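Local coordinates for protein adenylate isopentenyltransferase (Humulus lupulus, PDB 3A8T) that transfers an isopentenyl group from dimethylallyl diphosphate to ATP, ADP or AMP in cytokinin biosynthesis, at residues D181-V186 and D300-F305; Y190-V195 and A270-T275. All coordinates share one frame; numbering follows the deposited sequence.

Interaction 1. Residues D181-V186 and D300-F305; sequences DVSVKV and DATESF
Val182 and Phe305 form the tightly packed end of this contact: the valine methyl CG2 sits over one face of the phenyl ring, 4.0 Å from its centroid, 18° off the ring normal and displaced toward the rim at CD2 and CE2. The same methyl also meets Ala301 CB, while Val186, in the first turn of its helix, brings CG1 to 3.6 Å from Phe305 CB and CG2 against Thr302 CG2. Tyr190 adds an edge-to-face ring contact to Phe305. Val182, Val186, Ala301 and Phe305, all buried, lie where two neighbouring parallel strands of the Rossmann-like sheet, 174-181 and the outermost strand 296-300, end side by side and turn into helices. Asp181 and Asp300 form a parallel beta bridge, and Ala301 N donates to Asp181 O at 2.8 Å. Just beyond it, Ser183 N donates to Thr302 OG1 (2.8 Å). With OG1 anti to its own carbonyl carbon (chi1 -57°), Thr302 turns the hydroxyl to that amide and CG2 to Val186. The hydroxyl in turn donates a hydrogen bond to Asp300 OD1, on its syn side, 2.6 Å away, and Thr302 N grips the same oxygen, closing an Asx turn. Toward solvent the contact is looser: Ser183 OG stays 3.6 Å from Thr302 OG1, and the carboxylate oxygens Asp181 OD2 and Asp300 OD2 stand 5.2 Å apart, like charges that do not touch.

Interaction 2. Residues Y190-V195 and A270-T275; sequences YLAKRV and AIKENT
Helix segments 190-195 and 270-275 run roughly antiparallel, their axes 9.2 Å apart at closest approach and 141° between their N-to-C directions, with Ala192 and Lys272 nearest across the gap. No hydrogen bond spans them, and the join is made mostly by side-chain carbons. Val195 straddles two partners: both its methyls meet Ile271 CG2, the nearer being CG2 at 3.7 Å, while its CB and methyls also lie against Lys272 CG. The lysine chain, extended beyond CG, continues past Ala192, where its CD lies 4.0 Å from Ala192 CB and its CE 3.4 Å from Ala192 O. Its ammonium goes on to a salt bridge with Asp196, so one residue supplies both apolar cover and charge. An alanine in place of Lys272 would probably open a gap beside Val195 and Ala192 and leave Asp196 without its ionic mate. On the buried side, Thr275 CG2 presses on Leu191, 3.4 Å from its CG. This methyl is anti to the backbone N (chi1 -69° for OG1), whereas the hydroxyl turns back along its own helix and donates to Ile271 O at 2.7 Å, which gives the buried hydroxyl a partner; the same carbonyl accepts from Thr275 N on the opposite face of its plane. Helix 184-201 is thereby laid against the long helix 257-289, whose Ile271 also packs on helix 234-243, while Tyr190 and Lys193 of the first helix touch Met309 of helix 302-309.

How the interactions relate
Helix 184-201 is common to both contacts: interaction 1 fixes its start beside the edge strand of the sheet, and interaction 2 holds its next turns to helix 257-289. Their centres lie 15 Å apart, yet they meet directly, Phe305 CD1 of interaction 1 packing 3.9 Å from Tyr190 CG of interaction 2. Both border the nucleotide site. The side chain of Val182 comes within about 4 Å of that of the ATP-binding Thr51, the side chain of Leu191 lies about 4 Å from Gly50, and Arg194 hydrogen-bonds Thr49 OG1. From the other helix, the Thr275 side chain touches Ile232 and lies about 7 Å from the bound ATP.

Interaction 1. Residues D181-V186 and D300-F305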
# COMPACT_ATOMS: atom_id res chain seq x y z
N ASP A 181 -2.50 0.50 13.67
CA ASP A 181 -3.03 1.84 13.72
C ASP A 181 -1.96 2.87 14.14
O ASP A 181 -1.03 2.58 14.90
CB ASP A 181 -4.24 1.79 14.68
CG ASP A 181 -4.99 3.13 14.79
OD1 ASP A 181 -5.39 3.74 13.76
OD2 ASP A 181 -5.21 3.54 15.95
N VAL A 182 -2.11 4.07 13.60
CA VAL A 182 -1.21 5.16 13.88
C VAL A 182 -2.07 6.41 14.08
O VAL A 182 -3.05 6.61 13.38
CB VAL A 182 -0.28 5.37 12.68
CG1 VAL A 182 0.64 6.54 12.89
CG2 VAL A 182 0.53 4.10 12.47
N SER A 183 -1.76 7.26 15.05
CA SER A 183 -2.58 8.44 15.16
C SER A 183 -2.52 9.24 13.85
O SER A 183 -1.48 9.33 13.23
CB SER A 183 -2.07 9.28 16.31
OG SER A 183 -2.53 8.67 17.50
N VAL A 184 -3.65 9.79 13.41
CA VAL A 184 -3.67 10.53 12.15
C VAL A 184 -2.53 11.51 11.98
O VAL A 184 -1.80 11.45 11.00
CB VAL A 184 -5.03 11.26 11.91
CG1 VAL A 184 -6.06 10.25 11.39
CG2 VAL A 184 -5.54 11.92 13.19
N LYS A 185 -2.37 12.40 12.95
CA LYS A 185 -1.29 13.38 12.86
C LYS A 185 0.09 12.76 12.63
O LYS A 185 0.83 13.20 11.78
CB LYS A 185 -1.22 14.27 14.10
CG LYS A 185 -0.40 15.52 13.85
CD LYS A 185 -0.77 16.11 12.46
CE LYS A 185 -0.09 17.44 12.15
NZ LYS A 185 1.39 17.45 12.34
N VAL A 186 0.44 11.74 13.39
CA VAL A 186 1.73 11.11 13.18
C VAL A 186 1.79 10.47 11.78
O VAL A 186 2.79 10.59 11.08
CB VAL A 186 1.99 10.06 14.27
CG1 VAL A 186 3.31 9.29 14.00
CG2 VAL A 186 2.06 10.78 15.61
N ASP A 300 -0.90 -0.52 18.09
CA ASP A 300 -0.64 0.89 18.00
C ASP A 300 0.81 1.16 17.68
O ASP A 300 1.68 1.13 18.57
CB ASP A 300 -1.02 1.60 19.29
CG ASP A 300 -1.02 3.13 19.12
OD1 ASP A 300 -0.32 3.66 18.22
OD2 ASP A 300 -1.74 3.79 19.88
N ALA A 301 1.05 1.47 16.42
CA ALA A 301 2.36 1.78 15.90
C ALA A 301 2.73 3.27 16.05
O ALA A 301 3.76 3.70 15.54
CB ALA A 301 2.40 1.39 14.42
N THR A 302 1.91 4.07 16.72
CA THR A 302 2.20 5.50 16.82
C THR A 302 3.58 5.95 17.32
O THR A 302 4.20 6.75 16.69
CB THR A 302 1.13 6.22 17.63
OG1 THR A 302 -0.15 5.98 17.01
CG2 THR A 302 1.44 7.73 17.68
N GLU A 303 4.07 5.41 18.41
CA GLU A 303 5.34 5.85 18.88
C GLU A 303 6.46 5.33 18.03
O GLU A 303 7.58 5.88 18.07
CB GLU A 303 5.56 5.38 20.31
CG GLU A 303 4.53 5.93 21.30
CD GLU A 303 4.49 7.45 21.35
OE1 GLU A 303 5.59 8.07 21.38
OE2 GLU A 303 3.37 8.00 21.37
N SER A 304 6.19 4.26 17.30
CA SER A 304 7.19 3.67 16.44
C SER A 304 7.42 4.63 15.30
O SER A 304 8.55 4.84 14.89
CB SER A 304 6.71 2.31 15.86
OG SER A 304 6.62 1.28 16.82
N PHE A 305 6.33 5.18 14.80
CA PHE A 305 6.36 6.12 13.70
C PHE A 305 6.95 7.47 14.10
O PHE A 305 7.75 8.05 13.34
CB PHE A 305 4.95 6.25 13.11
CG PHE A 305 4.57 5.08 12.26
CD1 PHE A 305 4.61 5.17 10.88
CD2 PHE A 305 4.33 3.84 12.83
CE1 PHE A 305 4.42 4.03 10.09
CE2 PHE A 305 4.15 2.70 12.03
CZ PHE A 305 4.20 2.80 10.66

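Interaction 2. Residues Y190-V195 and A270-T275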
# COMPACT_ATOMS: atom_id res chain seq x y z
N TYR A 190 4.22 11.29 8.82
CA TYR A 190 5.12 10.27 8.29
C TYR A 190 4.93 10.15 6.80
O TYR A 190 5.89 10.06 6.08
CB TYR A 190 4.92 8.93 8.95
CG TYR A 190 5.72 7.87 8.32
CD1 TYR A 190 7.09 7.74 8.58
CD2 TYR A 190 5.12 6.98 7.43
CE1 TYR A 190 7.85 6.74 7.94
CE2 TYR A 190 5.85 5.98 6.82
CZ TYR A 190 7.20 5.86 7.06
OH TYR A 190 7.89 4.88 6.37
N LEU A 191 3.69 10.20 6.36
CA LEU A 191 3.31 10.13 4.96
C LEU A 191 3.88 11.26 4.09
O LEU A 191 4.17 11.04 2.94
CB LEU A 191 1.81 10.13 4.85
CG LEU A 191 0.99 8.84 4.67
CD1 LEU A 191 1.80 7.56 4.75
CD2 LEU A 191 -0.13 8.91 5.65
N ALA A 192 4.04 12.45 4.65
CA ALA A 192 4.63 13.58 3.95
C ALA A 192 6.11 13.27 3.88
O ALA A 192 6.74 13.48 2.86
CB ALA A 192 4.42 14.91 4.73
N LYS A 193 6.69 12.82 4.98
CA LYS A 193 8.09 12.51 4.92
C LYS A 193 8.36 11.42 3.86
O LYS A 193 9.28 11.52 3.05
CB LYS A 193 8.56 12.06 6.28
CG LYS A 193 9.91 11.38 6.30
CD LYS A 193 10.08 10.62 7.59
CE LYS A 193 11.53 10.14 7.76
NZ LYS A 193 12.01 9.34 6.54
N ARG A 194 7.53 10.38 3.85
CA ARG A 194 7.71 9.32 2.90
C ARG A 194 7.61 9.85 1.44
O ARG A 194 8.27 9.35 0.54
CB ARG A 194 6.68 8.24 3.19
CG ARG A 194 6.84 7.04 2.35
CD ARG A 194 5.90 5.92 2.71
NE ARG A 194 4.56 6.15 2.18
CZ ARG A 194 3.61 5.23 2.04
NH1 ARG A 194 3.82 3.96 2.41
NH2 ARG A 194 2.46 5.58 1.48
N VAL A 195 6.81 10.88 1.20
CA VAL A 195 6.75 11.37 -0.15
C VAL A 195 8.15 11.91 -0.46
O VAL A 195 8.70 11.64 -1.53
CB VAL A 195 5.65 12.46 -0.34
CG1 VAL A 195 5.89 13.20 -1.70
CG2 VAL A 195 4.24 11.81 -0.36
N ALA A 270 0.32 18.44 -3.58
CA ALA A 270 -0.87 17.75 -3.96
C ALA A 270 -0.73 16.30 -3.67
O ALA A 270 -1.66 15.69 -3.23
CB ALA A 270 -1.22 17.99 -5.45
N ILE A 271 0.45 15.76 -3.91
CA ILE A 271 0.74 14.35 -3.68
C ILE A 271 0.67 14.03 -2.19
O ILE A 271 0.12 13.00 -1.78
CB ILE A 271 2.14 13.97 -4.21
CG1 ILE A 271 2.10 13.79 -5.72
CG2 ILE A 271 2.62 12.71 -3.56
CD1 ILE A 271 3.43 13.41 -6.27
N LYS A 272 1.23 14.91 -1.36
CA LYS A 272 1.25 14.71 0.09
C LYS A 272 -0.17 14.72 0.59
O LYS A 272 -0.57 13.86 1.36
CB LYS A 272 2.08 15.79 0.75
CG LYS A 272 3.58 15.61 0.48
CD LYS A 272 4.42 16.65 1.14
CE LYS A 272 5.86 16.22 1.08
NZ LYS A 272 6.82 17.20 1.65
N GLU A 273 -0.92 15.72 0.13
CA GLU A 273 -2.34 15.90 0.44
C GLU A 273 -3.25 14.76 0.04
O GLU A 273 -4.10 14.38 0.81
CB GLU A 273 -2.86 17.14 -0.26
CG GLU A 273 -3.05 18.33 0.64
CD GLU A 273 -3.48 19.53 -0.16
OE1 GLU A 273 -2.63 20.46 -0.34
OE2 GLU A 273 -4.67 19.52 -0.62
N ASN A 274 -3.12 14.28 -1.19
CA ASN A 274 -3.95 13.17 -1.64
C ASN A 274 -3.70 11.92 -0.82
O ASN A 274 -4.59 11.14 -0.58
CB ASN A 274 -3.71 12.91 -3.13
CG ASN A 274 -4.30 14.06 -3.99
OD1 ASN A 274 -5.15 14.79 -3.50
ND2 ASN A 274 -3.84 14.22 -5.22
N THR A 275 -2.48 11.79 -0.34
CA THR A 275 -2.01 10.64 0.42
C THR A 275 -2.62 10.68 1.80
O THR A 275 -3.09 9.68 2.33
CB THR A 275 -0.49 10.70 0.50
OG1 THR A 275 0.06 10.46 -0.80
CG2 THR A 275 0.02 9.71 1.52